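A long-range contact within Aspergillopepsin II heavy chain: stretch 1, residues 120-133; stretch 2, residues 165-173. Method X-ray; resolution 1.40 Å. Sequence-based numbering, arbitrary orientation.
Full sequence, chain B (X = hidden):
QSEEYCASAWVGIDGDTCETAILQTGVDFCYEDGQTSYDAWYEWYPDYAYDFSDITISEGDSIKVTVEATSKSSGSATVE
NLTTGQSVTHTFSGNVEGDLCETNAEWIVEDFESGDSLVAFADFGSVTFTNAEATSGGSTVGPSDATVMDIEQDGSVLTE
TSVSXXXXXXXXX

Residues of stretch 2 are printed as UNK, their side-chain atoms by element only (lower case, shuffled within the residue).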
# COMPACT_ATOMS: atom_id res chain seq x y z
N ALA B 120 0.92 -14.00 9.78
CA ALA B 120 1.40 -13.53 11.08
C ALA B 120 2.02 -12.17 10.77
O ALA B 120 2.80 -12.04 9.83
CB ALA B 120 2.43 -14.48 11.65
N PHE B 121 1.63 -11.17 11.55
CA PHE B 121 2.05 -9.79 11.35
C PHE B 121 3.44 -9.43 11.87
O PHE B 121 3.71 -9.52 13.06
CB PHE B 121 0.98 -8.89 11.96
CG PHE B 121 0.96 -7.51 11.40
CD1 PHE B 121 1.04 -7.27 10.03
CD2 PHE B 121 0.81 -6.43 12.26
CE1 PHE B 121 0.97 -5.97 9.52
CE2 PHE B 121 0.74 -5.12 11.77
CZ PHE B 121 0.82 -4.89 10.40
N ALA B 122 4.31 -9.00 10.96
CA ALA B 122 5.68 -8.64 11.31
C ALA B 122 5.83 -7.30 12.04
O ALA B 122 5.04 -6.38 11.84
CB ALA B 122 6.54 -8.62 10.04
N ASP B 123 6.84 -7.21 12.90
CA ASP B 123 7.15 -5.96 13.58
C ASP B 123 8.10 -5.25 12.60
O ASP B 123 9.26 -5.63 12.44
CB ASP B 123 7.87 -6.20 14.91
CG ASP B 123 8.23 -4.91 15.63
OD1 ASP B 123 8.15 -3.81 15.03
OD2 ASP B 123 8.59 -4.99 16.82
N PHE B 124 7.58 -4.25 11.91
CA PHE B 124 8.33 -3.48 10.92
C PHE B 124 8.89 -2.17 11.47
O PHE B 124 9.40 -1.35 10.71
CB PHE B 124 7.43 -3.19 9.70
CG PHE B 124 6.10 -2.60 10.08
CD1 PHE B 124 5.95 -1.23 10.30
CD2 PHE B 124 4.98 -3.41 10.26
CE1 PHE B 124 4.73 -0.70 10.71
CE2 PHE B 124 3.76 -2.88 10.67
CZ PHE B 124 3.64 -1.53 10.89
N GLY B 125 8.74 -1.95 12.78
CA GLY B 125 9.21 -0.72 13.38
C GLY B 125 8.24 0.39 13.03
O GLY B 125 7.20 0.54 13.67
N SER B 126 8.54 1.10 11.96
CA SER B 126 7.68 2.19 11.51
C SER B 126 7.85 2.34 10.01
O SER B 126 8.90 1.97 9.46
CB SER B 126 8.08 3.48 12.23
OG SER B 126 7.07 4.44 12.13
N VAL B 127 6.79 2.78 9.33
CA VAL B 127 6.84 3.04 7.89
C VAL B 127 6.27 4.44 7.71
O VAL B 127 5.20 4.75 8.24
CB VAL B 127 5.97 2.04 7.07
CG1 VAL B 127 5.85 2.52 5.63
CG2 VAL B 127 6.59 0.65 7.09
N THR B 128 7.01 5.30 7.03
CA THR B 128 6.53 6.64 6.77
C THR B 128 6.48 6.89 5.27
O THR B 128 7.46 6.67 4.56
CB THR B 128 7.44 7.75 7.39
OG1 THR B 128 7.45 7.63 8.81
CG2 THR B 128 6.91 9.13 7.02
N PHE B 129 5.29 7.24 4.79
CA PHE B 129 5.10 7.59 3.39
C PHE B 129 5.30 9.10 3.33
O PHE B 129 4.63 9.84 4.05
CB PHE B 129 3.67 7.31 2.94
CG PHE B 129 3.31 5.85 2.86
CD1 PHE B 129 2.75 5.19 3.95
CD2 PHE B 129 3.45 5.16 1.66
CE1 PHE B 129 2.32 3.85 3.83
CE2 PHE B 129 3.02 3.83 1.54
CZ PHE B 129 2.46 3.18 2.63
N THR B 130 6.26 9.57 2.54
CA THR B 130 6.47 11.00 2.38
C THR B 130 6.02 11.32 0.97
O THR B 130 5.82 10.42 0.14
CB THR B 130 7.94 11.40 2.56
OG1 THR B 130 8.76 10.68 1.63
CG2 THR B 130 8.40 11.13 3.99
N ASN B 131 5.87 12.61 0.69
CA ASN B 131 5.41 13.07 -0.63
C ASN B 131 4.13 12.29 -0.96
O ASN B 131 3.95 11.78 -2.08
CB ASN B 131 6.51 12.86 -1.68
CG ASN B 131 7.72 13.74 -1.45
OD1 ASN B 131 7.62 14.96 -1.36
ND2 ASN B 131 8.88 13.12 -1.32
N ALA B 132 3.28 12.15 0.05
CA ALA B 132 2.00 11.44 -0.05
C ALA B 132 0.99 12.37 -0.69
O ALA B 132 0.47 13.28 -0.03
CB ALA B 132 1.55 11.02 1.33
N GLU B 133 0.70 12.13 -1.96
CA GLU B 133 -0.20 12.98 -2.73
C GLU B 133 -1.17 12.19 -3.59
O GLU B 133 -0.81 11.15 -4.17
CB GLU B 133 0.62 13.90 -3.64
CG GLU B 133 1.57 14.84 -2.90
CD GLU B 133 2.45 15.68 -3.81
OE1 GLU B 133 2.29 15.61 -5.05
OE2 GLU B 133 3.29 16.45 -3.29
N UNK B 165 0.47 17.06 6.80
CA UNK B 165 -0.02 17.61 5.55
C UNK B 165 0.54 16.92 4.32
O UNK B 165 -0.03 17.05 3.23
N UNK B 166 1.64 16.19 4.47
CA UNK B 166 2.24 15.51 3.32
C UNK B 166 2.81 14.12 3.60
O UNK B 166 3.54 13.57 2.78
c UNK B 166 4.38 16.86 3.68
o UNK B 166 4.71 16.12 4.63
o UNK B 166 4.91 17.98 3.51
c UNK B 166 3.32 16.41 2.68
N UNK B 167 2.47 13.56 4.75
CA UNK B 167 3.00 12.24 5.11
C UNK B 167 2.04 11.43 5.95
O UNK B 167 1.06 11.96 6.50
c UNK B 167 4.34 12.39 5.85
o UNK B 167 4.18 13.01 7.12
N UNK B 168 2.32 10.13 6.00
CA UNK B 168 1.54 9.18 6.77
C UNK B 168 2.56 8.27 7.46
O UNK B 168 3.42 7.71 6.78
c UNK B 168 -0.27 9.17 5.01
c UNK B 168 -0.16 7.31 6.69
c UNK B 168 0.65 8.30 5.86
N UNK B 169 2.49 8.14 8.77
CA UNK B 169 3.42 7.28 9.50
C UNK B 169 2.63 6.20 10.23
O UNK B 169 1.66 6.50 10.93
c UNK B 169 4.24 8.08 10.56
c UNK B 169 5.11 7.16 11.38
o UNK B 169 5.06 9.06 9.89
N UNK B 170 3.01 4.94 10.00
CA UNK B 170 2.38 3.80 10.66
C UNK B 170 3.46 3.16 11.52
O UNK B 170 4.52 2.78 11.02
c UNK B 170 1.87 2.74 9.64
c UNK B 170 0.89 3.36 8.67
c UNK B 170 1.22 1.56 10.38
N UNK B 171 3.18 3.06 12.81
CA UNK B 171 4.13 2.47 13.75
C UNK B 171 3.58 1.18 14.35
O UNK B 171 2.39 1.08 14.69
o UNK B 171 4.88 4.68 14.36
c UNK B 171 5.51 2.84 15.78
c UNK B 171 4.44 3.43 14.90
N UNK B 172 4.43 0.16 14.43
CA UNK B 172 4.03 -1.11 15.00
C UNK B 172 3.98 -0.99 16.53
O UNK B 172 4.86 -0.40 17.15
c UNK B 172 3.96 -6.04 16.26
c UNK B 172 5.17 -3.97 16.40
c UNK B 172 3.44 -5.66 15.04
o UNK B 172 3.61 -7.25 16.79
c UNK B 172 4.83 -5.19 16.96
c UNK B 172 3.80 -4.44 14.50
c UNK B 172 4.66 -3.57 15.16
c UNK B 172 5.00 -2.22 14.57
N UNK B 173 2.92 -1.53 17.11
CA UNK B 173 2.68 -1.52 18.55
C UNK B 173 2.68 -2.98 19.04
O UNK B 173 1.91 -3.79 18.46
OXT UNK B 173 3.42 -3.31 19.98
c UNK B 173 1.17 0.50 18.31
c UNK B 173 1.05 -0.87 20.35
c UNK B 173 1.29 -0.89 18.88
O HOH W 1 2.12 -8.94 15.33
O HOH W 2 7.66 -0.26 16.52

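Position 165 has no side-chain atoms and lies beyond the reach of stretch 1; it is Gly 165. Position 166 carries two carbons, the second bearing two oxygens, a carboxylate. The nearest side-chain approach to stretch 1 is CB of 166 to Asn 131 N, 5.0 Å. The backbone makes the contact: Ala 132 N donates to O of 166 at 3.1 Å. This is Asp 166.

At position 167 one carbon bears one oxygen. Its CB is 4.3 Å from Thr 130 CA, and its CA lies 3.1 Å from Phe 129 O in a CA-H...O contact. The residue is Ser 167.

Position 168 has a carbon carrying two further carbons, with no heteroatom. Its CB lies 4.2 Å from Phe 129 CD1, and one branch carbon comes within 4.5 Å of Ala 132 CB. The branched, apolar group is that of Val 168, paired with Phe 129 through N-to-O bonds in both directions.

Position 169 branches at CB into one oxygen and one carbon. The oxygen meets Thr 128 OG1 at 3.0 Å, a hydrogen bond in which either hydroxyl could donate, and the carbon lies 3.4 Å from Ser 126 OG. This is Thr 169.

Position 170 repeats the three-carbon fork. One branch carbon packs 4.0 Å from Phe 124 CZ. Val 127 N donates to O of 170, and N of 170 to Val 127 O, each at 2.8 Å. It is Val 170.

Position 171 again divides into oxygen and carbon. The oxygen hydrogen-bonds Ser 126 OG at 3.1 Å, and the methyl lies 3.5 Å from Gly 125 O; this is Thr 171.

Position 172 has one carbon leading to a six-carbon ring that bears an oxygen, a phenol. Asp 123 CA sits over one ring face, 3.7 Å from its centroid, the ring edge points toward the face of Phe 124, and a water links the phenol oxygen to Phe 121 O. This is Tyr 172.

Position 173 has a three-carbon fork and a terminal carboxylate, does not touch stretch 1, and is Val 173.

The contact is an antiparallel strand pairing whose alternation sorts the side chains. Ser 126, Thr 128, Thr 169 and Thr 171 line one face with paired hydroxyls; Val 127, Phe 129, Val 168 and Val 170 occupy the buried other face. Tyr 172 N donates to Gly 125 O at 2.9 Å, extending the ladder to where the tyrosine packs against the loop.

Stretch 2, residues 165-173: GDSVTVTYV
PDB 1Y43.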